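Local structure of hemin ABC transporter, periplasmic hemin-binding protein HutB (Vibrio cholerae, 5KHL) at residues L68-M82 against L91-S103. The protein probably binds hemin in the periplasm and delivers it to an ABC transporter for uptake across the inner membrane. Numbering follows the deposited sequence.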
loop_
_atom_site.group_PDB
_atom_site.type_symbol
_atom_site.label_atom_id
_atom_site.label_comp_id
_atom_site.label_asym_id
_atom_site.label_seq_id
_atom_site.Cartn_x
_atom_site.Cartn_y
_atom_site.Cartn_z
ATOM N N LEU A 68 8.980 -23.351 -0.318
ATOM C CA LEU A 68 9.045 -22.718 0.993
ATOM C C LEU A 68 9.687 -23.644 2.019
ATOM O O LEU A 68 10.456 -23.205 2.876
ATOM C CB LEU A 68 7.648 -22.317 1.448
ATOM C CG LEU A 68 7.174 -21.106 0.651
ATOM C CD1 LEU A 68 5.712 -20.797 0.911
ATOM C CD2 LEU A 68 8.038 -19.920 1.012
ATOM N N LEU A 69 9.370 -24.931 1.910
ATOM C CA LEU A 69 9.832 -25.912 2.877
ATOM C C LEU A 69 11.347 -26.049 2.878
ATOM O O LEU A 69 11.941 -26.312 3.921
ATOM C CB LEU A 69 9.177 -27.269 2.607
ATOM C CG LEU A 69 7.826 -27.473 3.292
ATOM C CD1 LEU A 69 7.043 -28.607 2.642
ATOM C CD2 LEU A 69 8.052 -27.743 4.768
ATOM N N THR A 70 11.977 -25.853 1.723
ATOM C CA THR A 70 13.438 -25.969 1.636
ATOM C C THR A 70 14.137 -24.860 2.425
ATOM O O THR A 70 15.331 -24.956 2.716
ATOM C CB THR A 70 13.936 -25.924 0.183
ATOM O OG1 THR A 70 13.710 -24.615 -0.353
ATOM C CG2 THR A 70 13.197 -26.931 -0.658
ATOM N N LEU A 71 13.392 -23.806 2.755
ATOM C CA LEU A 71 13.913 -22.701 3.556
ATOM C C LEU A 71 13.875 -22.982 5.046
ATOM O O LEU A 71 14.323 -22.156 5.832
ATOM C CB LEU A 71 13.123 -21.427 3.296
ATOM C CG LEU A 71 13.272 -20.802 1.924
ATOM C CD1 LEU A 71 12.229 -19.713 1.784
ATOM C CD2 LEU A 71 14.684 -20.250 1.770
ATOM N N GLU A 72 13.334 -24.140 5.416
ATOM C CA GLU A 72 13.144 -24.521 6.816
ATOM C C GLU A 72 12.656 -23.336 7.635
ATOM O O GLU A 72 13.271 -22.983 8.649
ATOM C CB GLU A 72 14.445 -25.079 7.403
ATOM C CG GLU A 72 14.991 -26.323 6.672
ATOM C CD GLU A 72 16.348 -26.785 7.198
ATOM O OE1 GLU A 72 16.385 -27.635 8.110
ATOM O OE2 GLU A 72 17.379 -26.294 6.696
ATOM N N PRO A 73 11.563 -22.697 7.184
ATOM C CA PRO A 73 11.102 -21.511 7.895
ATOM C C PRO A 73 10.376 -21.917 9.172
ATOM O O PRO A 73 10.044 -23.090 9.338
ATOM C CB PRO A 73 10.149 -20.858 6.889
ATOM C CG PRO A 73 9.548 -22.007 6.197
ATOM C CD PRO A 73 10.607 -23.088 6.130
ATOM N N THR A 74 10.144 -20.965 10.068
ATOM C CA THR A 74 9.346 -21.216 11.259
ATOM C C THR A 74 8.018 -20.476 11.169
ATOM O O THR A 74 7.023 -20.866 11.788
ATOM C CB THR A 74 10.091 -20.789 12.506
ATOM O OG1 THR A 74 10.319 -19.376 12.449
ATOM C CG2 THR A 74 11.431 -21.507 12.560
ATOM N N HIS A 75 8.012 -19.406 10.384
ATOM C CA HIS A 75 6.818 -18.617 10.183
ATOM C C HIS A 75 6.619 -18.299 8.717
ATOM O O HIS A 75 7.586 -18.094 7.963
ATOM C CB HIS A 75 6.894 -17.314 10.972
ATOM C CG HIS A 75 7.027 -17.507 12.444
ATOM N ND1 HIS A 75 5.961 -17.404 13.314
ATOM C CD2 HIS A 75 8.104 -17.799 13.213
ATOM C CE1 HIS A 75 6.373 -17.628 14.548
ATOM N NE2 HIS A 75 7.673 -17.868 14.511
ATOM N N LEU A 76 5.354 -18.289 8.319
ATOM C CA LEU A 76 4.950 -17.678 7.071
ATOM C C LEU A 76 3.938 -16.639 7.456
ATOM O O LEU A 76 2.876 -16.971 7.992
ATOM C CB LEU A 76 4.346 -18.675 6.091
ATOM C CG LEU A 76 3.572 -18.033 4.939
ATOM C CD1 LEU A 76 4.498 -17.237 4.017
ATOM C CD2 LEU A 76 2.815 -19.065 4.148
ATOM N N ILE A 77 4.278 -15.381 7.203
ATOM C CA ILE A 77 3.435 -14.277 7.594
ATOM C C ILE A 77 2.941 -13.536 6.362
ATOM O O ILE A 77 3.728 -13.092 5.529
ATOM C CB ILE A 77 4.188 -13.295 8.530
ATOM C CG1 ILE A 77 4.756 -14.026 9.741
ATOM C CG2 ILE A 77 3.270 -12.181 9.011
ATOM C CD1 ILE A 77 5.760 -13.188 10.528
ATOM N N GLY A 78 1.633 -13.363 6.263
ATOM C CA GLY A 78 1.098 -12.538 5.200
ATOM C C GLY A 78 -0.364 -12.225 5.397
ATOM O O GLY A 78 -0.922 -12.459 6.476
ATOM N N SER A 79 -0.986 -11.682 4.356
ATOM C CA SER A 79 -2.395 -11.318 4.416
ATOM C C SER A 79 -3.261 -12.545 4.203
ATOM O O SER A 79 -2.760 -13.630 3.959
ATOM C CB SER A 79 -2.739 -10.263 3.374
ATOM O OG SER A 79 -2.787 -10.837 2.085
ATOM N N ASP A 80 -4.571 -12.360 4.283
ATOM C CA ASP A 80 -5.501 -13.467 4.125
ATOM C C ASP A 80 -5.573 -13.908 2.675
ATOM O O ASP A 80 -6.345 -14.786 2.329
ATOM C CB ASP A 80 -6.896 -13.077 4.621
ATOM C CG ASP A 80 -7.512 -11.965 3.795
ATOM O OD1 ASP A 80 -6.771 -11.281 3.051
ATOM O OD2 ASP A 80 -8.736 -11.766 3.892
ATOM N N GLU A 81 -4.777 -13.267 1.832
ATOM C CA GLU A 81 -4.680 -13.630 0.427
ATOM C C GLU A 81 -3.568 -14.659 0.145
ATOM O O GLU A 81 -3.463 -15.164 -0.976
ATOM C CB GLU A 81 -4.442 -12.384 -0.419
ATOM C CG GLU A 81 -5.648 -11.509 -0.561
ATOM C CD GLU A 81 -5.347 -10.267 -1.372
ATOM O OE1 GLU A 81 -6.292 -9.721 -1.982
ATOM O OE2 GLU A 81 -4.167 -9.846 -1.416
ATOM N N MET A 82 -2.726 -14.933 1.139
ATOM C CA MET A 82 -1.695 -15.941 0.983
ATOM C C MET A 82 -2.379 -17.202 0.527
ATOM O O MET A 82 -3.462 -17.524 1.010
ATOM C CB MET A 82 -0.942 -16.216 2.280
ATOM C CG MET A 82 0.040 -15.176 2.697
ATOM S SD MET A 82 0.963 -15.867 4.062
ATOM C CE MET A 82 -0.314 -16.058 5.329
ATOM N N LEU A 91 2.302 -26.494 4.869
ATOM C CA LEU A 91 3.211 -25.814 5.776
ATOM C C LEU A 91 2.790 -26.034 7.223
ATOM O O LEU A 91 3.604 -26.417 8.065
ATOM C CB LEU A 91 3.252 -24.330 5.448
ATOM C CG LEU A 91 3.707 -24.027 4.026
ATOM C CD1 LEU A 91 3.510 -22.541 3.741
ATOM C CD2 LEU A 91 5.163 -24.436 3.834
ATOM N N ARG A 92 1.512 -25.781 7.496
ATOM C CA ARG A 92 0.910 -26.047 8.796
ATOM C C ARG A 92 1.147 -27.485 9.239
ATOM O O ARG A 92 1.699 -27.713 10.306
ATOM C CB ARG A 92 -0.596 -25.770 8.763
ATOM C CG ARG A 92 -0.985 -24.303 8.786
ATOM C CD ARG A 92 -2.473 -24.111 8.531
ATOM N NE ARG A 92 -2.839 -22.700 8.483
ATOM C CZ ARG A 92 -3.654 -22.164 7.577
ATOM N NH1 ARG A 92 -4.189 -22.938 6.637
ATOM N NH2 ARG A 92 -3.929 -20.857 7.612
ATOM N N SER A 93 0.727 -28.450 8.421
ATOM C CA SER A 93 0.872 -29.871 8.755
ATOM C C SER A 93 2.327 -30.240 9.018
ATOM O O SER A 93 2.611 -31.212 9.711
ATOM C CB SER A 93 0.315 -30.761 7.637
ATOM O OG SER A 93 -1.093 -30.646 7.534
ATOM N N SER A 94 3.244 -29.450 8.468
ATOM C CA SER A 94 4.667 -29.657 8.690
ATOM C C SER A 94 5.211 -28.838 9.853
ATOM O O SER A 94 6.399 -28.907 10.148
ATOM C CB SER A 94 5.462 -29.299 7.447
ATOM O OG SER A 94 6.201 -28.117 7.692
ATOM N N GLY A 95 4.359 -28.032 10.480
ATOM C CA GLY A 95 4.735 -27.332 11.701
ATOM C C GLY A 95 5.166 -25.880 11.552
ATOM O O GLY A 95 5.671 -25.286 12.511
ATOM N N ILE A 96 4.984 -25.316 10.357
ATOM C CA ILE A 96 5.253 -23.901 10.128
ATOM C C ILE A 96 4.103 -23.032 10.658
ATOM O O ILE A 96 2.937 -23.267 10.324
ATOM C CB ILE A 96 5.440 -23.579 8.626
ATOM C CG1 ILE A 96 6.163 -24.715 7.878
ATOM C CG2 ILE A 96 6.122 -22.235 8.466
ATOM C CD1 ILE A 96 7.657 -24.696 7.981
ATOM N N GLN A 97 4.417 -22.024 11.466
ATOM C CA GLN A 97 3.387 -21.072 11.885
ATOM C C GLN A 97 2.937 -20.222 10.691
ATOM O O GLN A 97 3.734 -19.492 10.085
ATOM C CB GLN A 97 3.884 -20.171 13.022
ATOM C CG GLN A 97 3.520 -20.642 14.427
ATOM C CD GLN A 97 3.500 -19.499 15.443
ATOM O OE1 GLN A 97 2.577 -18.680 15.463
ATOM N NE2 GLN A 97 4.524 -19.441 16.288
ATOM N N VAL A 98 1.656 -20.317 10.349
ATOM C CA VAL A 98 1.130 -19.534 9.245
ATOM C C VAL A 98 0.255 -18.404 9.794
ATOM O O VAL A 98 -0.891 -18.626 10.194
ATOM C CB VAL A 98 0.338 -20.416 8.247
ATOM C CG1 VAL A 98 -0.179 -19.584 7.095
ATOM C CG2 VAL A 98 1.221 -21.548 7.711
ATOM N N ASN A 99 0.827 -17.198 9.823
ATOM C CA ASN A 99 0.174 -16.030 10.407
ATOM C C ASN A 99 -0.487 -15.127 9.393
ATOM O O ASN A 99 0.184 -14.409 8.653
ATOM C CB ASN A 99 1.166 -15.192 11.199
ATOM C CG ASN A 99 1.903 -15.992 12.211
ATOM O OD1 ASN A 99 1.318 -16.464 13.189
ATOM N ND2 ASN A 99 3.204 -16.166 11.995
ATOM N N VAL A 100 -1.809 -15.165 9.379
ATOM C CA VAL A 100 -2.594 -14.209 8.634
ATOM C C VAL A 100 -2.703 -12.939 9.471
ATOM O O VAL A 100 -2.942 -12.982 10.686
ATOM C CB VAL A 100 -3.978 -14.765 8.284
ATOM C CG1 VAL A 100 -4.871 -13.661 7.665
ATOM C CG2 VAL A 100 -3.821 -15.974 7.353
ATOM N N ILE A 101 -2.531 -11.813 8.797
ATOM C CA ILE A 101 -2.216 -10.562 9.443
ATOM C C ILE A 101 -3.105 -9.487 8.817
ATOM O O ILE A 101 -3.679 -9.729 7.760
ATOM C CB ILE A 101 -0.685 -10.298 9.280
ATOM C CG1 ILE A 101 -0.050 -10.025 10.627
ATOM C CG2 ILE A 101 -0.347 -9.273 8.176
ATOM C CD1 ILE A 101 -0.012 -11.240 11.478
ATOM N N ASN A 102 -3.232 -8.313 9.444
ATOM C CA ASN A 102 -4.176 -7.285 8.970
ATOM C C ASN A 102 -3.910 -6.767 7.554
ATOM O O ASN A 102 -2.780 -6.514 7.201
ATOM C CB ASN A 102 -4.181 -6.087 9.929
ATOM C CG ASN A 102 -5.251 -5.040 9.569
ATOM O OD1 ASN A 102 -5.052 -4.209 8.671
ATOM N ND2 ASN A 102 -6.388 -5.077 10.282
ATOM N N SER A 103 -4.957 -6.561 6.760
ATOM C CA SER A 103 -4.785 -5.854 5.493
ATOM C C SER A 103 -5.900 -4.833 5.149
ATOM O O SER A 103 -6.186 -4.647 3.962
ATOM C CB SER A 103 -4.633 -6.862 4.341
ATOM O OG SER A 103 -5.628 -7.865 4.356
#
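His75 and Asn99 meet edge to edge: ND2 of Asn99 donates to ND1 of His75 at 3.3 Å, nearly in both the ring and the amide plane, which are only 25° apart. The Gln97 amide runs alongside the same imidazole, pointing the same way but turned 54° from it, with NE2 3.1 Å from CE1 of His75, a close approach without a hydrogen bond. These three side chains share one face of a parallel pair, strands 75-78 and 97-100, joined by helix 85-93 in a beta-alpha-beta crossover; 97-100 is an edge strand of the four-stranded parallel sheet within this chain, and helix 107-120 touches the His75 side through Ile120. The strands are stitched by alternating bonds, the straightest from Leu76 N to Gln97 O at 2.7 Å, while the last, Ile101 N to Gly78 O, is weak. On the other face Leu76, its CG anti to the backbone N (chi1 164°), sends CD2 to within 3.6 Å of CD1 of Leu91 on the crossover helix. Met82, bent at its thioether, slides past Val98 in the opposite direction, its CE 3.9 Å from Val98 CG1. Where helix 85-93 ends, Gly95 completes a Schellman motif, and Ile96 then turns CD1 against the Pro73 ring, 3.7 Å from CG. In the last turn of that helix, Leu91 O takes both Ile96 N and, at 3.1 Å, Ser94 OG, which reach it from opposite faces of the carbonyl plane.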